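Local structure of peptidase M42 (Thaumarchaeota archaeon SCGC AB-539-E09, 5DS0) at residues C[93-97]-C[130-136]; C[110-116]-C[135-140]; C[239-243]-C[253-257]. The protein probably removes amino acids from the N-terminal ends of peptides, as a cobalt-bound TET aminopeptidase of the M42 family built from twelve subunits. All coordinates share one frame; numbering follows the deposited sequence.

How the contacts relate
Contacts 1 and 2 are neighbours, their centres about 11 Å apart, and they share D135 and M136. Along the chain their segments alternate: 93-97, 110-116, 130-136, 135-140. Contact 2 joins two strands of the closed antiparallel barrel, and contact 1 packs together two loops that belong to it. Contact 3 follows later, where strand 232-240 of the large mixed sheet, which carries the cobalt ligand E237, runs off into a loop; its centre is about 26 Å from that of contact 1 and 32 Å from that of contact 2. All three reach a second subunit. R322 recurs at both places: it pairs with D243 of its own chain, and R322 of a second subunit pairs with D139.

Contact 1. Residues C[93-97]-C[130-136]; sequences SQVLL and IVEARDM
M136, a selenomethionine here, drives a straight side chain from 130-136 into the hollow formed by the turn at 93-97. Its chain is extended beyond CG (chi2 -179°, chi3 -166°), and this carries the tip across the gap. L96 and L97 form the two walls of the hollow. L96 crosses the rod at about a right angle, with its CB 3.8 Å from M136 SE. L97 takes it obliquely: its CG lies 3.9 Å from M136 CE, and its CD2 touches both M136 CG and SE. The floor is the carbonyl of S93, whose O is 3.7 Å from M136 CE. That same O accepts the backbone bond from L96 N, which closes the 3-10 turn. A long, flexible, apolar residue suits a narrow slot of this kind, and branched leucines make broad walls for it.

Both segments are connecting loops of the small antiparallel barrel inserted into the M42 catalytic domain, a region that serves in subunit association in this family. Beside the slot, smaller bumps fill the corners. A133 offers just a methyl, its CB 4.1 Å from L96 CD1, where the loop comes close to the turn. V131 sets CG2 against L97 CD1 at 4.2 Å, the two side chains crossing at about a right angle. At the other end, the I130 CD1 methyl lies against Q94 CG, 3.5 Å away, and against the amide carbon CD, these side chains also crossing at about a right angle. The same amide that I130 covers is bonded across the interface, NE2 to K129 O and OE1 to V131 N of a second subunit, a double task that suits glutamine. I130 also packs on I130 of that subunit.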
ATOM      1  N   SER C  93       9.811 -10.064 -21.419  1.00 31.42           N
ATOM      2  CA  SER C  93      10.185  -8.705 -21.805  1.00 31.46           C
ATOM      3  C   SER C  93      11.613  -8.365 -21.352  1.00 31.08           C
ATOM      4  O   SER C  93      12.340  -7.640 -22.038  1.00 30.66           O
ATOM      5  CB  SER C  93       9.197  -7.691 -21.256  1.00 32.10           C
ATOM      6  OG  SER C  93       9.385  -7.528 -19.858  1.00 33.85           O
ATOM      7  N   GLN C  94      12.041  -8.942 -20.239  1.00 31.05           N
ATOM      8  CA  GLN C  94      13.337  -8.577 -19.663  1.00 31.14           C
ATOM      9  C   GLN C  94      14.589  -9.004 -20.458  1.00 29.97           C
ATOM     10  O   GLN C  94      15.684  -8.498 -20.194  1.00 29.73           O
ATOM     11  CB  GLN C  94      13.409  -9.078 -18.239  1.00 32.20           C
ATOM     12  CG  GLN C  94      12.276  -8.515 -17.391  1.00 33.36           C
ATOM     13  CD  GLN C  94      12.650  -8.376 -15.921  1.00 35.01           C
ATOM     14  OE1 GLN C  94      13.750  -7.915 -15.593  1.00 36.06           O
ATOM     15  NE2 GLN C  94      11.751  -8.778 -15.034  1.00 35.73           N
ATOM     16  N   VAL C  95      14.412  -9.889 -21.441  1.00 29.01           N
ATOM     17  CA  VAL C  95      15.506 -10.263 -22.358  1.00 28.55           C
ATOM     18  C   VAL C  95      15.525  -9.494 -23.691  1.00 27.86           C
ATOM     19  O   VAL C  95      16.337  -9.799 -24.545  1.00 27.46           O
ATOM     20  CB  VAL C  95      15.507 -11.771 -22.697  1.00 28.63           C
ATOM     21  CG1 VAL C  95      15.638 -12.611 -21.449  1.00 29.13           C
ATOM     22  CG2 VAL C  95      14.252 -12.177 -23.476  1.00 28.61           C
ATOM     23  N   LEU C  96      14.652  -8.504 -23.857  1.00 27.66           N
ATOM     24  CA  LEU C  96      14.490  -7.829 -25.132  1.00 27.52           C
ATOM     25  C   LEU C  96      15.317  -6.563 -25.309  1.00 27.88           C
ATOM     26  O   LEU C  96      15.937  -6.383 -26.344  1.00 27.77           O
ATOM     27  CB  LEU C  96      13.022  -7.484 -25.355  1.00 27.59           C
ATOM     28  CG  LEU C  96      12.052  -8.651 -25.534  1.00 27.61           C
ATOM     29  CD1 LEU C  96      10.624  -8.127 -25.639  1.00 27.67           C
ATOM     30  CD2 LEU C  96      12.407  -9.473 -26.766  1.00 27.45           C
ATOM     31  N   LEU C  97      15.283  -5.655 -24.345  1.00 28.62           N
ATOM     32  CA  LEU C  97      15.973  -4.371 -24.489  1.00 29.28           C
ATOM     33  C   LEU C  97      17.433  -4.502 -24.850  1.00 29.92           C
ATOM     34  O   LEU C  97      18.172  -5.316 -24.270  1.00 30.42           O
ATOM     35  CB  LEU C  97      15.883  -3.546 -23.214  1.00 29.77           C
ATOM     36  CG  LEU C  97      14.613  -2.714 -23.047  1.00 30.20           C
ATOM     37  CD1 LEU C  97      14.737  -1.831 -21.813  1.00 30.64           C
ATOM     38  CD2 LEU C  97      14.332  -1.859 -24.273  1.00 30.16           C
ATOM     39  N   ILE C 130       9.578  -2.045 -14.626  1.00 53.08           N
ATOM     40  CA  ILE C 130       9.943  -2.864 -15.785  1.00 51.51           C
ATOM     41  C   ILE C 130       9.402  -2.212 -17.032  1.00 47.43           C
ATOM     42  O   ILE C 130       8.301  -1.676 -17.005  1.00 47.24           O
ATOM     43  CB  ILE C 130       9.393  -4.290 -15.622  1.00 54.64           C
ATOM     44  CG1 ILE C 130      10.060  -5.407 -16.434  1.00 58.94           C
ATOM     45  CG2 ILE C 130       7.912  -4.351 -15.907  1.00 55.84           C
ATOM     46  CD1 ILE C 130       9.649  -6.760 -15.846  1.00 61.27           C
ATOM     47  N   VAL C 131      10.180  -2.216 -18.101  1.00 43.99           N
ATOM     48  CA  VAL C 131       9.688  -1.730 -19.378  1.00 43.27           C
ATOM     49  C   VAL C 131       8.921  -2.858 -20.073  1.00 42.97           C
ATOM     50  O   VAL C 131       9.478  -3.929 -20.330  1.00 41.00           O
ATOM     51  CB  VAL C 131      10.831  -1.244 -20.279  1.00 42.71           C
ATOM     52  CG1 VAL C 131      10.285  -0.716 -21.600  1.00 42.82           C
ATOM     53  CG2 VAL C 131      11.638  -0.167 -19.577  1.00 42.98           C
ATOM     54  N   GLU C 132       7.639  -2.621 -20.341  1.00 42.99           N
ATOM     55  CA  GLU C 132       6.813  -3.610 -21.011  1.00 43.94           C
ATOM     56  C   GLU C 132       7.107  -3.574 -22.510  1.00 42.50           C
ATOM     57  O   GLU C 132       7.482  -2.542 -23.046  1.00 41.71           O
ATOM     58  CB  GLU C 132       5.317  -3.341 -20.778  1.00 46.46           C
ATOM     59  CG  GLU C 132       4.810  -3.377 -19.331  1.00 48.83           C
ATOM     60  CD  GLU C 132       4.920  -4.744 -18.635  1.00 50.56           C
ATOM     61  OE1 GLU C 132       5.249  -5.755 -19.301  1.00 48.99           O
ATOM     62  OE2 GLU C 132       4.667  -4.808 -17.399  1.00 52.21           O
ATOM     63  N   ALA C 133       6.906  -4.700 -23.180  1.00 41.46           N
ATOM     64  CA  ALA C 133       7.159  -4.805 -24.604  1.00 41.30           C
ATOM     65  C   ALA C 133       6.276  -3.871 -25.441  1.00 43.33           C
ATOM     66  O   ALA C 133       6.688  -3.400 -26.490  1.00 42.13           O
ATOM     67  CB  ALA C 133       6.985  -6.246 -25.051  1.00 40.52           C
ATOM     68  N   ARG C 134       5.054  -3.631 -24.983  1.00 46.86           N
ATOM     69  CA  ARG C 134       4.155  -2.658 -25.633  1.00 49.52           C
ATOM     70  C   ARG C 134       4.778  -1.256 -25.758  1.00 48.67           C
ATOM     71  O   ARG C 134       4.454  -0.530 -26.692  1.00 48.99           O
ATOM     72  CB  ARG C 134       2.798  -2.580 -24.903  1.00 52.25           C
ATOM     73  CG  ARG C 134       2.903  -2.299 -23.402  1.00 56.90           C
ATOM     74  CD  ARG C 134       1.570  -2.241 -22.684  1.00 60.82           C
ATOM     75  NE  ARG C 134       0.774  -1.155 -23.245  1.00 64.87           N
ATOM     76  CZ  ARG C 134      -0.336  -1.318 -23.971  1.00 69.81           C
ATOM     77  NH1 ARG C 134      -0.957  -0.245 -24.440  1.00 70.42           N
ATOM     78  NH2 ARG C 134      -0.851  -2.535 -24.216  1.00 73.02           N
ATOM     79  N   ASP C 135       5.677  -0.895 -24.842  1.00 47.77           N
ATOM     80  CA  ASP C 135       6.351   0.419 -24.855  1.00 48.51           C
ATOM     81  C   ASP C 135       7.741   0.399 -25.473  1.00 45.94           C
ATOM     82  O   ASP C 135       8.495   1.364 -25.315  1.00 44.15           O
ATOM     83  CB  ASP C 135       6.489   0.974 -23.434  1.00 50.50           C
ATOM     84  CG  ASP C 135       5.157   1.060 -22.703  1.00 54.14           C
ATOM     85  OD1 ASP C 135       4.134   1.406 -23.338  1.00 56.69           O
ATOM     86  OD2 ASP C 135       5.139   0.771 -21.484  1.00 55.62           O
HETATM   87  N   MSE C 136       8.096  -0.690 -26.154  1.00 43.46           N
HETATM   88  CA  MSE C 136       9.393  -0.774 -26.820  1.00 42.10           C
HETATM   89  C   MSE C 136       9.207  -0.508 -28.283  1.00 41.75           C
HETATM   90  O   MSE C 136       8.084  -0.469 -28.774  1.00 41.71           O
HETATM   91  CB  MSE C 136       9.987  -2.159 -26.646  1.00 40.95           C
HETATM   92  CG  MSE C 136      10.353  -2.432 -25.201  1.00 40.42           C
HETATM   93 SE   MSE C 136      11.143  -4.239 -25.041  0.76 40.21          SE
HETATM   94  CE  MSE C 136      11.026  -4.365 -23.078  1.00 39.72           C
TER

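Contact 2. Residues C[110-116]-C[135-140]; sequences VHGIIAS and DMFIDI
I114 and I138 lie side by side on one face at the apolar centre, I114 CG1 4.2 Å from I138 CG1. They form a non-hydrogen-bonded antiparallel pair, which suits beta-branched residues: these favour extended backbone and turn broad apolar flanks to each other. With CG1 beside the backbone N (chi1 -61°), I114 sends CG2 anti to that nitrogen, to 3.9 Å from M136 SE; V101 and F85 from the flanking strands extend the cluster. V110 CG1 meets I140 CG2 at 4.1 Å. G112 lies between V110 and I114 along its strand; a CB there would clash with the CG2 atoms of I138 and I140 and with D139 O.

The strands are adjacent members of the closed six-stranded antiparallel barrel. Hydrogen-bonded pairs sit on either side of the isoleucines: I113 with D139, and A115 with F137. The bond from D139 N to I113 O is nearly straight (2.8 Å, 175°).

The other face carries I113, A115, F137 and D139. A115 O lies 3.6 Å above the F137 ring plane, offset toward the rim. D139 suits the polar edge with two acceptors: OD1 takes G141 N and a salt bridge to R322 of a second subunit, and OD2 bonds H323 there.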
ATOM      1  N   VAL C 110      16.891  -5.710 -43.085  1.00 40.51           N
ATOM      2  CA  VAL C 110      17.152  -4.424 -42.457  1.00 40.74           C
ATOM      3  C   VAL C 110      17.433  -4.620 -40.971  1.00 39.39           C
ATOM      4  O   VAL C 110      16.613  -5.170 -40.250  1.00 38.15           O
ATOM      5  CB  VAL C 110      15.942  -3.498 -42.601  1.00 41.65           C
ATOM      6  CG1 VAL C 110      16.170  -2.188 -41.849  1.00 41.93           C
ATOM      7  CG2 VAL C 110      15.649  -3.243 -44.074  1.00 41.94           C
ATOM      8  N   HIS C 111      18.588  -4.149 -40.519  1.00 39.40           N
ATOM      9  CA  HIS C 111      18.995  -4.357 -39.141  1.00 39.07           C
ATOM     10  C   HIS C 111      18.477  -3.273 -38.240  1.00 37.99           C
ATOM     11  O   HIS C 111      18.296  -2.138 -38.659  1.00 38.45           O
ATOM     12  CB  HIS C 111      20.507  -4.421 -39.046  1.00 40.03           C
ATOM     13  CG  HIS C 111      21.079  -5.579 -39.774  1.00 41.29           C
ATOM     14  ND1 HIS C 111      21.121  -6.843 -39.235  1.00 42.51           N
ATOM     15  CD2 HIS C 111      21.583  -5.685 -41.022  1.00 42.93           C
ATOM     16  CE1 HIS C 111      21.655  -7.678 -40.108  1.00 43.23           C
ATOM     17  NE2 HIS C 111      21.946  -6.999 -41.200  1.00 43.82           N
ATOM     18  N   GLY C 112      18.255  -3.643 -36.986  1.00 37.25           N
ATOM     19  CA  GLY C 112      17.782  -2.718 -35.976  1.00 36.62           C
ATOM     20  C   GLY C 112      18.048  -3.190 -34.555  1.00 36.46           C
ATOM     21  O   GLY C 112      18.607  -4.273 -34.327  1.00 35.98           O
ATOM     22  N   ILE C 113      17.645  -2.355 -33.605  1.00 36.07           N
ATOM     23  CA  ILE C 113      17.907  -2.575 -32.207  1.00 35.78           C
ATOM     24  C   ILE C 113      16.631  -2.350 -31.435  1.00 35.77           C
ATOM     25  O   ILE C 113      15.961  -1.355 -31.644  1.00 35.28           O
ATOM     26  CB  ILE C 113      18.920  -1.563 -31.686  1.00 36.19           C
ATOM     27  CG1 ILE C 113      20.224  -1.657 -32.464  1.00 36.58           C
ATOM     28  CG2 ILE C 113      19.209  -1.811 -30.216  1.00 36.58           C
ATOM     29  CD1 ILE C 113      21.121  -0.455 -32.267  1.00 37.41           C
ATOM     30  N   ILE C 114      16.307  -3.254 -30.516  1.00 36.40           N
ATOM     31  CA  ILE C 114      15.146  -3.056 -29.657  1.00 36.48           C
ATOM     32  C   ILE C 114      15.483  -1.982 -28.628  1.00 38.04           C
ATOM     33  O   ILE C 114      16.525  -2.047 -27.957  1.00 39.10           O
ATOM     34  CB  ILE C 114      14.731  -4.346 -28.957  1.00 36.18           C
ATOM     35  CG1 ILE C 114      14.342  -5.400 -29.995  1.00 36.11           C
ATOM     36  CG2 ILE C 114      13.556  -4.085 -28.039  1.00 36.32           C
ATOM     37  CD1 ILE C 114      13.998  -6.760 -29.411  1.00 35.83           C
ATOM     38  N   ALA C 115      14.626  -0.978 -28.529  1.00 39.67           N
ATOM     39  CA  ALA C 115      14.907   0.182 -27.685  1.00 42.42           C
ATOM     40  C   ALA C 115      13.680   0.667 -26.958  1.00 44.51           C
ATOM     41  O   ALA C 115      12.553   0.283 -27.282  1.00 43.85           O
ATOM     42  CB  ALA C 115      15.471   1.311 -28.524  1.00 42.76           C
ATOM     43  N   SER C 116      13.915   1.497 -25.950  1.00 48.22           N
ATOM     44  CA  SER C 116      12.835   2.169 -25.240  1.00 51.95           C
ATOM     45  C   SER C 116      13.247   3.595 -24.958  1.00 57.41           C
ATOM     46  O   SER C 116      14.353   4.008 -25.299  1.00 60.07           O
ATOM     47  CB  SER C 116      12.527   1.463 -23.925  1.00 51.23           C
ATOM     48  OG  SER C 116      13.560   1.673 -22.983  1.00 50.87           O
ATOM     49  N   ASP C 135       5.677  -0.895 -24.842  1.00 47.77           N
ATOM     50  CA  ASP C 135       6.351   0.419 -24.855  1.00 48.51           C
ATOM     51  C   ASP C 135       7.741   0.399 -25.473  1.00 45.94           C
ATOM     52  O   ASP C 135       8.495   1.364 -25.315  1.00 44.15           O
ATOM     53  CB  ASP C 135       6.489   0.974 -23.434  1.00 50.50           C
ATOM     54  CG  ASP C 135       5.157   1.060 -22.703  1.00 54.14           C
ATOM     55  OD1 ASP C 135       4.134   1.406 -23.338  1.00 56.69           O
ATOM     56  OD2 ASP C 135       5.139   0.771 -21.484  1.00 55.62           O
HETATM   57  N   MSE C 136       8.096  -0.690 -26.154  1.00 43.46           N
HETATM   58  CA  MSE C 136       9.393  -0.774 -26.820  1.00 42.10           C
HETATM   59  C   MSE C 136       9.207  -0.508 -28.283  1.00 41.75           C
HETATM   60  O   MSE C 136       8.084  -0.469 -28.774  1.00 41.71           O
HETATM   61  CB  MSE C 136       9.987  -2.159 -26.646  1.00 40.95           C
HETATM   62  CG  MSE C 136      10.353  -2.432 -25.201  1.00 40.42           C
HETATM   63 SE   MSE C 136      11.143  -4.239 -25.041  0.76 40.21          SE
HETATM   64  CE  MSE C 136      11.026  -4.365 -23.078  1.00 39.72           C
ATOM     65  N   PHE C 137      10.309  -0.293 -28.991  1.00 40.89           N
ATOM     66  CA  PHE C 137      10.276  -0.214 -30.444  1.00 41.62           C
ATOM     67  C   PHE C 137      11.618  -0.597 -30.990  1.00 40.38           C
ATOM     68  O   PHE C 137      12.546  -0.862 -30.246  1.00 41.29           O
ATOM     69  CB  PHE C 137       9.887   1.184 -30.927  1.00 43.83           C
ATOM     70  CG  PHE C 137      10.303   2.232 -30.013  1.00 45.82           C
ATOM     71  CD1 PHE C 137      11.635   2.587 -29.956  1.00 46.78           C
ATOM     72  CD2 PHE C 137       9.378   2.825 -29.155  1.00 48.78           C
ATOM     73  CE1 PHE C 137      12.067   3.545 -29.062  1.00 49.47           C
ATOM     74  CE2 PHE C 137       9.792   3.779 -28.241  1.00 50.87           C
ATOM     75  CZ  PHE C 137      11.146   4.144 -28.197  1.00 51.40           C
ATOM     76  N   ILE C 138      11.712  -0.617 -32.308  1.00 39.28           N
ATOM     77  CA  ILE C 138      12.911  -1.012 -32.984  1.00 37.30           C
ATOM     78  C   ILE C 138      13.466   0.199 -33.682  1.00 37.52           C
ATOM     79  O   ILE C 138      12.765   0.890 -34.427  1.00 38.07           O
ATOM     80  CB  ILE C 138      12.614  -2.157 -33.961  1.00 36.52           C
ATOM     81  CG1 ILE C 138      12.324  -3.419 -33.153  1.00 36.00           C
ATOM     82  CG2 ILE C 138      13.778  -2.416 -34.894  1.00 35.95           C
ATOM     83  CD1 ILE C 138      11.447  -4.395 -33.877  1.00 35.99           C
ATOM     84  N   ASP C 139      14.747   0.427 -33.437  1.00 37.43           N
ATOM     85  CA  ASP C 139      15.484   1.519 -34.020  1.00 37.68           C
ATOM     86  C   ASP C 139      16.283   0.948 -35.155  1.00 37.32           C
ATOM     87  O   ASP C 139      17.116   0.071 -34.945  1.00 36.52           O
ATOM     88  CB  ASP C 139      16.418   2.112 -32.973  1.00 38.11           C
ATOM     89  CG  ASP C 139      17.159   3.333 -33.466  1.00 39.36           C
ATOM     90  OD1 ASP C 139      17.098   3.648 -34.677  1.00 41.62           O
ATOM     91  OD2 ASP C 139      17.806   3.997 -32.634  1.00 39.56           O
ATOM     92  N   ILE C 140      16.050   1.461 -36.359  1.00 37.83           N
ATOM     93  CA  ILE C 140      16.780   0.992 -37.541  1.00 37.83           C
ATOM     94  C   ILE C 140      17.718   2.066 -38.096  1.00 38.45           C
ATOM     95  O   ILE C 140      18.193   1.948 -39.226  1.00 38.79           O
ATOM     96  CB  ILE C 140      15.827   0.498 -38.647  1.00 37.45           C
ATOM     97  CG1 ILE C 140      14.878   1.618 -39.078  1.00 38.32           C
ATOM     98  CG2 ILE C 140      15.031  -0.690 -38.153  1.00 36.64           C
ATOM     99  CD1 ILE C 140      14.169   1.357 -40.387  1.00 38.15           C
TER

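Contact 3. Residues C[239-243]-C[253-257]; sequences DIAGD and LTKMG
T254 lays its methyl group against the carboxylate of D239, the two side chains meeting obliquely with T254 CG2 3.6 Å from D239 OD2. Its hydroxyl stays beside the same residue: with OG1 held between the backbone N and the carbonyl carbon (chi1 55°), T254 OG1 comes to 3.7 Å from D239 CB. Threonine suits the spot because it offers a methyl for packing on a small branched frame, and its side chain also packs on P320. D239 OD2 does its polar work elsewhere, bonded to the hydroxyls of T318 on the adjacent strand 314-322 and S293 on strand 291-295. With an alanine in place of D239, those two hydroxyls would probably lose their common partner and a gap would open beside the T254 methyl.

Residues 239-240 end strand 232-240 in the mixed sheet of the catalytic domain, just beyond the cobalt ligand E237; 241-243 run on as loop, and 253-257 belong to the loop before strand 261-263. Past the strand's end, G242 N bonds T254 O at 3.0 Å, approaching almost along the carbonyl axis although the bond is bent at the hydrogen (140°). D243 then reaches over the loop and grips the backbone of M256. Its OD2 accepts M256 N through the syn lone pair at 3.0 Å, and D243 OD1 adds a weak bond to M256 N at 3.5 Å. An aspartate suits the task because its short arm carries two acceptors, although the residue is poorly ordered. R322 NH2 makes a salt bridge to D243 OD2 and would tend to keep the carboxylate charged. K255 stands alongside with NZ 4.9 Å from D243 OD1, too far for a salt bridge. M256, a selenomethionine here, crosses D243 at about a right angle and packs on R322 and on G141 of a second subunit, whose Y82 packs on D243.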
ATOM      1  N   ASP C 239      13.987 -28.861 -23.882  1.00 40.03           N
ATOM      2  CA  ASP C 239      13.560 -28.850 -22.497  1.00 42.52           C
ATOM      3  C   ASP C 239      14.260 -27.673 -21.863  1.00 43.19           C
ATOM      4  O   ASP C 239      15.412 -27.372 -22.210  1.00 44.53           O
ATOM      5  CB  ASP C 239      13.998 -30.143 -21.795  1.00 45.45           C
ATOM      6  CG  ASP C 239      12.907 -30.748 -20.916  1.00 47.81           C
ATOM      7  OD1 ASP C 239      12.182 -29.982 -20.229  1.00 50.84           O
ATOM      8  OD2 ASP C 239      12.793 -32.003 -20.906  1.00 47.00           O
ATOM      9  N   ILE C 240      13.575 -26.977 -20.967  1.00 43.17           N
ATOM     10  CA  ILE C 240      14.204 -25.902 -20.241  1.00 42.88           C
ATOM     11  C   ILE C 240      15.176 -26.563 -19.288  1.00 43.75           C
ATOM     12  O   ILE C 240      14.780 -27.385 -18.471  1.00 44.63           O
ATOM     13  CB  ILE C 240      13.196 -25.053 -19.459  1.00 44.12           C
ATOM     14  CG1 ILE C 240      12.233 -24.307 -20.400  1.00 44.54           C
ATOM     15  CG2 ILE C 240      13.938 -24.047 -18.594  1.00 45.15           C
ATOM     16  CD1 ILE C 240      10.824 -24.882 -20.446  1.00 45.01           C
ATOM     17  N   ALA C 241      16.453 -26.221 -19.403  1.00 45.33           N
ATOM     18  CA  ALA C 241      17.482 -26.861 -18.602  1.00 47.41           C
ATOM     19  C   ALA C 241      17.717 -26.081 -17.328  1.00 51.75           C
ATOM     20  O   ALA C 241      18.073 -24.890 -17.377  1.00 54.44           O
ATOM     21  CB  ALA C 241      18.767 -26.968 -19.384  1.00 47.30           C
ATOM     22  N   GLY C 242      17.530 -26.759 -16.192  1.00 55.28           N
ATOM     23  CA  GLY C 242      17.720 -26.165 -14.864  1.00 59.84           C
ATOM     24  C   GLY C 242      19.125 -26.337 -14.323  1.00 62.35           C
ATOM     25  O   GLY C 242      19.342 -27.057 -13.353  1.00 61.26           O
ATOM     26  N   ASP C 243      20.084 -25.677 -14.970  1.00 80.77           N
ATOM     27  CA  ASP C 243      21.501 -25.748 -14.564  1.00 85.63           C
ATOM     28  C   ASP C 243      21.889 -24.501 -13.786  1.00 89.53           C
ATOM     29  O   ASP C 243      22.998 -24.420 -13.257  1.00 90.65           O
ATOM     30  CB  ASP C 243      22.430 -25.896 -15.790  1.00 87.29           C
ATOM     31  CG  ASP C 243      22.137 -27.132 -16.601  1.00 83.35           C
ATOM     32  OD1 ASP C 243      21.117 -27.744 -16.313  1.00 84.54           O
ATOM     33  OD2 ASP C 243      22.874 -27.490 -17.531  1.00 84.32           O
ATOM     34  N   LEU C 253      13.901 -30.380 -14.088  1.00 57.18           N
ATOM     35  CA  LEU C 253      14.669 -31.572 -13.787  1.00 57.25           C
ATOM     36  C   LEU C 253      15.907 -31.767 -14.662  1.00 55.56           C
ATOM     37  O   LEU C 253      16.878 -32.352 -14.187  1.00 55.94           O
ATOM     38  CB  LEU C 253      13.777 -32.820 -13.886  1.00 56.84           C
ATOM     39  CG  LEU C 253      12.752 -32.977 -12.755  1.00 58.70           C
ATOM     40  CD1 LEU C 253      11.552 -33.797 -13.220  1.00 59.13           C
ATOM     41  CD2 LEU C 253      13.385 -33.557 -11.493  1.00 57.58           C
ATOM     42  N   THR C 254      15.881 -31.308 -15.919  1.00 50.46           N
ATOM     43  CA  THR C 254      16.922 -31.689 -16.874  1.00 47.77           C
ATOM     44  C   THR C 254      18.166 -30.834 -16.768  1.00 47.15           C
ATOM     45  O   THR C 254      18.097 -29.662 -16.419  1.00 45.71           O
ATOM     46  CB  THR C 254      16.434 -31.651 -18.324  1.00 47.62           C
ATOM     47  OG1 THR C 254      15.897 -30.364 -18.623  1.00 47.55           O
ATOM     48  CG2 THR C 254      15.366 -32.685 -18.543  1.00 48.23           C
ATOM     49  N   LYS C 255      19.301 -31.460 -17.062  1.00 46.78           N
ATOM     50  CA  LYS C 255      20.597 -30.809 -17.057  1.00 48.20           C
ATOM     51  C   LYS C 255      21.272 -30.986 -18.401  1.00 45.22           C
ATOM     52  O   LYS C 255      21.221 -32.061 -18.998  1.00 46.06           O
ATOM     53  CB  LYS C 255      21.472 -31.405 -15.955  1.00 52.45           C
ATOM     54  CG  LYS C 255      20.884 -31.256 -14.560  1.00 57.92           C
ATOM     55  CD  LYS C 255      21.860 -31.649 -13.470  1.00 63.94           C
ATOM     56  CE  LYS C 255      21.395 -31.207 -12.091  1.00 68.55           C
ATOM     57  NZ  LYS C 255      21.440 -29.732 -11.879  1.00 73.44           N
HETATM   58  N   MSE C 256      21.905 -29.935 -18.884  1.00 42.77           N
HETATM   59  CA  MSE C 256      22.580 -29.994 -20.166  1.00 41.32           C
HETATM   60  C   MSE C 256      23.756 -30.908 -20.007  1.00 40.91           C
HETATM   61  O   MSE C 256      24.556 -30.762 -19.079  1.00 41.64           O
HETATM   62  CB  MSE C 256      23.018 -28.601 -20.579  1.00 41.42           C
HETATM   63  CG  MSE C 256      23.643 -28.588 -21.960  1.00 41.76           C
HETATM   64 SE   MSE C 256      24.399 -26.811 -22.341  0.81 44.68          SE
HETATM   65  CE  MSE C 256      26.015 -26.805 -21.218  1.00 44.29           C
ATOM     66  N   GLY C 257      23.860 -31.881 -20.904  1.00 40.20           N
ATOM     67  CA  GLY C 257      24.980 -32.825 -20.910  1.00 40.76           C
ATOM     68  C   GLY C 257      24.720 -34.167 -20.255  1.00 40.85           C
ATOM     69  O   GLY C 257      25.536 -35.063 -20.366  1.00 42.39           O
TER